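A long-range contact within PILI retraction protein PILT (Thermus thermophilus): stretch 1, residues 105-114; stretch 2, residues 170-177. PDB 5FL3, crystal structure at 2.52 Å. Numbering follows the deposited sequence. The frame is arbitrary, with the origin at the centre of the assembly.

Stretch 1 105-114: MRVVSEVIPS
Stretch 2 170-177: DPIEFLHK

The two stretches run side by side in the same direction, with Val-108, Ser-109 and Glu-110 level with Glu-173, Phe-174 and Leu-175. The CA-CA distances are 5.4 Å for Val-108 and Glu-173, 5.2 Å for Ser-109 and Phe-174, and 5.0 Å for Glu-110 and Leu-175. Stretch 1 enters as a strand already under way at Met-105 and gives way to loop; stretch 2 is extended for much of its length but has no regular helix or strand. A single beta bridge pairs Ser-109 with Phe-174. Leu-175 N donates to Ser-109 O at 3.1 Å and nearly straight (164°). Ser-109 N to Glu-173 O, at 3.4 Å, is weak. Phe-174 CA also lies 3.4 Å from Ser-109 O, a CA-H...O contact.

Arg-106 points toward stretch 2, with chi1 to chi3 t, t, p. Its NH1 donates to Ile-172 O (3.1 Å), near the guanidinium plane. Glu-173 starts away from stretch 1, but chi1 and chi2, both m, fold it back. Its OE1 forms a salt bridge with Arg-106 NH1 at 3.2 Å, where the hydrogen bond is weak. Pro-171, after a cis peptide, covers one guanidinium face; its CG is 3.3 Å from Arg-106 NH2. The flat cation thus fits against a compact ring.

Val-108 (t) and Leu-175 (m, t) fill the next space. Val-108 CG1 meets Leu-175 CG at 3.7 Å, two branched apolar side chains in close contact. Beyond them, the aliphatic part of Glu-110 rests on the leucine, CG to Leu-175 CD1 at 4.2 Å.

The CD1-CE1 side of the Phe-174 ring (chi1 -71°, chi2 -88°) fits into a hollow lined by Ser-109, Val-111, Ile-112 and Pro-113. Val-111 O lies at its edge, 3.9 Å from Phe-174 CE1. Ser-109 OG (chi1 t) accepts from Val-111 N at 3.2 Å, bracing this turn. Ile-112 (m, t) reaches His-176, CD1 to CE1 3.4 Å. Together the stretches bury 561 Å².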

# COMPACT_ATOMS: atom_id res chain seq x y z
N MET A 105 -9.28 -16.23 -0.06
CA MET A 105 -10.02 -15.27 -0.87
C MET A 105 -9.68 -13.86 -0.43
O MET A 105 -9.77 -13.54 0.76
CB MET A 105 -11.50 -15.54 -0.74
CG MET A 105 -11.83 -17.00 -0.86
SD MET A 105 -13.59 -17.30 -0.81
CE MET A 105 -14.17 -16.26 -2.15
N ARG A 106 -9.28 -13.01 -1.38
CA ARG A 106 -9.05 -11.59 -1.08
C ARG A 106 -10.16 -10.70 -1.64
O ARG A 106 -10.55 -10.83 -2.81
CB ARG A 106 -7.70 -11.14 -1.63
CG ARG A 106 -7.40 -9.67 -1.40
CD ARG A 106 -6.03 -9.32 -1.96
NE ARG A 106 -5.91 -9.79 -3.34
CZ ARG A 106 -6.32 -9.09 -4.40
NH1 ARG A 106 -6.87 -7.89 -4.24
NH2 ARG A 106 -6.18 -9.60 -5.63
N VAL A 107 -10.69 -9.80 -0.82
CA VAL A 107 -11.71 -8.88 -1.33
C VAL A 107 -11.06 -7.74 -2.12
O VAL A 107 -10.19 -7.07 -1.60
CB VAL A 107 -12.57 -8.29 -0.21
CG1 VAL A 107 -13.70 -7.41 -0.79
CG2 VAL A 107 -13.13 -9.41 0.68
N VAL A 108 -11.47 -7.55 -3.37
CA VAL A 108 -11.05 -6.41 -4.18
C VAL A 108 -12.07 -5.31 -3.93
O VAL A 108 -13.20 -5.42 -4.40
CB VAL A 108 -10.99 -6.74 -5.70
CG1 VAL A 108 -10.25 -5.66 -6.48
CG2 VAL A 108 -10.36 -8.11 -5.95
N SER A 109 -11.73 -4.27 -3.18
CA SER A 109 -12.76 -3.29 -2.87
C SER A 109 -12.91 -2.22 -3.94
O SER A 109 -11.94 -1.84 -4.61
CB SER A 109 -12.52 -2.60 -1.53
OG SER A 109 -13.73 -1.96 -1.09
N GLU A 110 -14.13 -1.73 -4.06
CA GLU A 110 -14.43 -0.65 -4.99
C GLU A 110 -14.82 0.57 -4.20
O GLU A 110 -15.26 1.56 -4.77
CB GLU A 110 -15.54 -1.06 -5.93
CG GLU A 110 -15.44 -2.50 -6.36
CD GLU A 110 -16.44 -2.82 -7.45
OE1 GLU A 110 -16.59 -1.95 -8.35
OE2 GLU A 110 -17.06 -3.91 -7.39
N VAL A 111 -14.64 0.50 -2.89
CA VAL A 111 -15.01 1.60 -2.01
C VAL A 111 -13.76 2.23 -1.42
O VAL A 111 -13.04 1.59 -0.65
CB VAL A 111 -15.95 1.12 -0.89
CG1 VAL A 111 -16.11 2.21 0.16
CG2 VAL A 111 -17.31 0.73 -1.47
N ILE A 112 -13.51 3.48 -1.79
CA ILE A 112 -12.28 4.15 -1.45
C ILE A 112 -12.46 5.10 -0.28
O ILE A 112 -13.21 6.06 -0.36
CB ILE A 112 -11.73 4.96 -2.63
CG1 ILE A 112 -11.29 4.00 -3.74
CG2 ILE A 112 -10.58 5.87 -2.16
CD1 ILE A 112 -10.92 4.72 -5.03
N PRO A 113 -11.74 4.82 0.81
CA PRO A 113 -11.82 5.64 2.02
C PRO A 113 -11.38 7.07 1.75
O PRO A 113 -10.54 7.29 0.88
CB PRO A 113 -10.86 4.93 2.98
CG PRO A 113 -10.70 3.54 2.43
CD PRO A 113 -10.77 3.72 0.96
N SER A 114 -11.94 8.03 2.48
CA SER A 114 -11.48 9.41 2.40
C SER A 114 -10.15 9.62 3.11
O SER A 114 -9.77 8.82 3.98
CB SER A 114 -12.51 10.34 3.02
OG SER A 114 -12.53 10.13 4.41
N ASP A 170 0.29 -5.58 -8.45
CA ASP A 170 0.51 -6.98 -8.18
C ASP A 170 0.12 -7.35 -6.75
O ASP A 170 0.98 -7.34 -5.85
CB ASP A 170 1.97 -7.35 -8.45
CG ASP A 170 2.23 -8.83 -8.31
OD1 ASP A 170 1.25 -9.60 -8.24
OD2 ASP A 170 3.41 -9.23 -8.31
N PRO A 171 -1.17 -7.65 -6.52
CA PRO A 171 -2.28 -7.60 -7.50
C PRO A 171 -3.06 -6.26 -7.44
O PRO A 171 -2.68 -5.38 -6.66
CB PRO A 171 -3.18 -8.75 -7.02
CG PRO A 171 -3.06 -8.64 -5.50
CD PRO A 171 -1.64 -8.10 -5.20
N ILE A 172 -4.12 -6.11 -8.22
CA ILE A 172 -4.98 -4.92 -8.09
C ILE A 172 -5.76 -5.02 -6.79
O ILE A 172 -6.50 -5.99 -6.60
CB ILE A 172 -5.97 -4.76 -9.25
CG1 ILE A 172 -5.23 -4.56 -10.57
CG2 ILE A 172 -6.88 -3.57 -9.00
CD1 ILE A 172 -6.13 -4.51 -11.75
N GLU A 173 -5.60 -4.04 -5.91
CA GLU A 173 -6.22 -4.06 -4.59
C GLU A 173 -7.51 -3.25 -4.58
O GLU A 173 -8.47 -3.60 -3.90
CB GLU A 173 -5.25 -3.52 -3.52
CG GLU A 173 -3.95 -4.34 -3.30
CD GLU A 173 -4.19 -5.69 -2.62
OE1 GLU A 173 -5.37 -5.94 -2.22
OE2 GLU A 173 -3.23 -6.49 -2.49
N PHE A 174 -7.53 -2.16 -5.34
CA PHE A 174 -8.70 -1.30 -5.48
C PHE A 174 -9.09 -1.13 -6.94
O PHE A 174 -8.21 -0.96 -7.79
CB PHE A 174 -8.44 0.07 -4.87
CG PHE A 174 -8.37 0.05 -3.38
CD1 PHE A 174 -9.52 0.20 -2.63
CD2 PHE A 174 -7.16 -0.14 -2.73
CE1 PHE A 174 -9.47 0.18 -1.25
CE2 PHE A 174 -7.10 -0.17 -1.36
CZ PHE A 174 -8.25 -0.01 -0.62
N LEU A 175 -10.39 -1.18 -7.22
CA LEU A 175 -10.91 -0.91 -8.57
C LEU A 175 -11.41 0.53 -8.70
O LEU A 175 -12.29 0.97 -7.96
CB LEU A 175 -12.02 -1.88 -8.92
CG LEU A 175 -11.54 -3.32 -9.03
CD1 LEU A 175 -12.74 -4.26 -9.13
CD2 LEU A 175 -10.60 -3.48 -10.22
N HIS A 176 -10.83 1.27 -9.64
CA HIS A 176 -11.25 2.64 -9.89
C HIS A 176 -12.16 2.69 -11.09
O HIS A 176 -11.92 2.01 -12.09
CB HIS A 176 -10.06 3.55 -10.14
CG HIS A 176 -9.12 3.66 -8.98
ND1 HIS A 176 -9.27 4.59 -7.98
CD2 HIS A 176 -8.01 2.95 -8.67
CE1 HIS A 176 -8.29 4.46 -7.11
NE2 HIS A 176 -7.51 3.47 -7.50
N LYS A 177 -13.21 3.49 -10.99
CA LYS A 177 -14.00 3.76 -12.18
C LYS A 177 -13.52 5.08 -12.80
O LYS A 177 -12.82 5.85 -12.15
CB LYS A 177 -15.49 3.78 -11.86
CG LYS A 177 -15.89 4.84 -10.89
CD LYS A 177 -17.34 4.69 -10.48
CE LYS A 177 -17.77 5.83 -9.56
NZ LYS A 177 -17.85 7.14 -10.30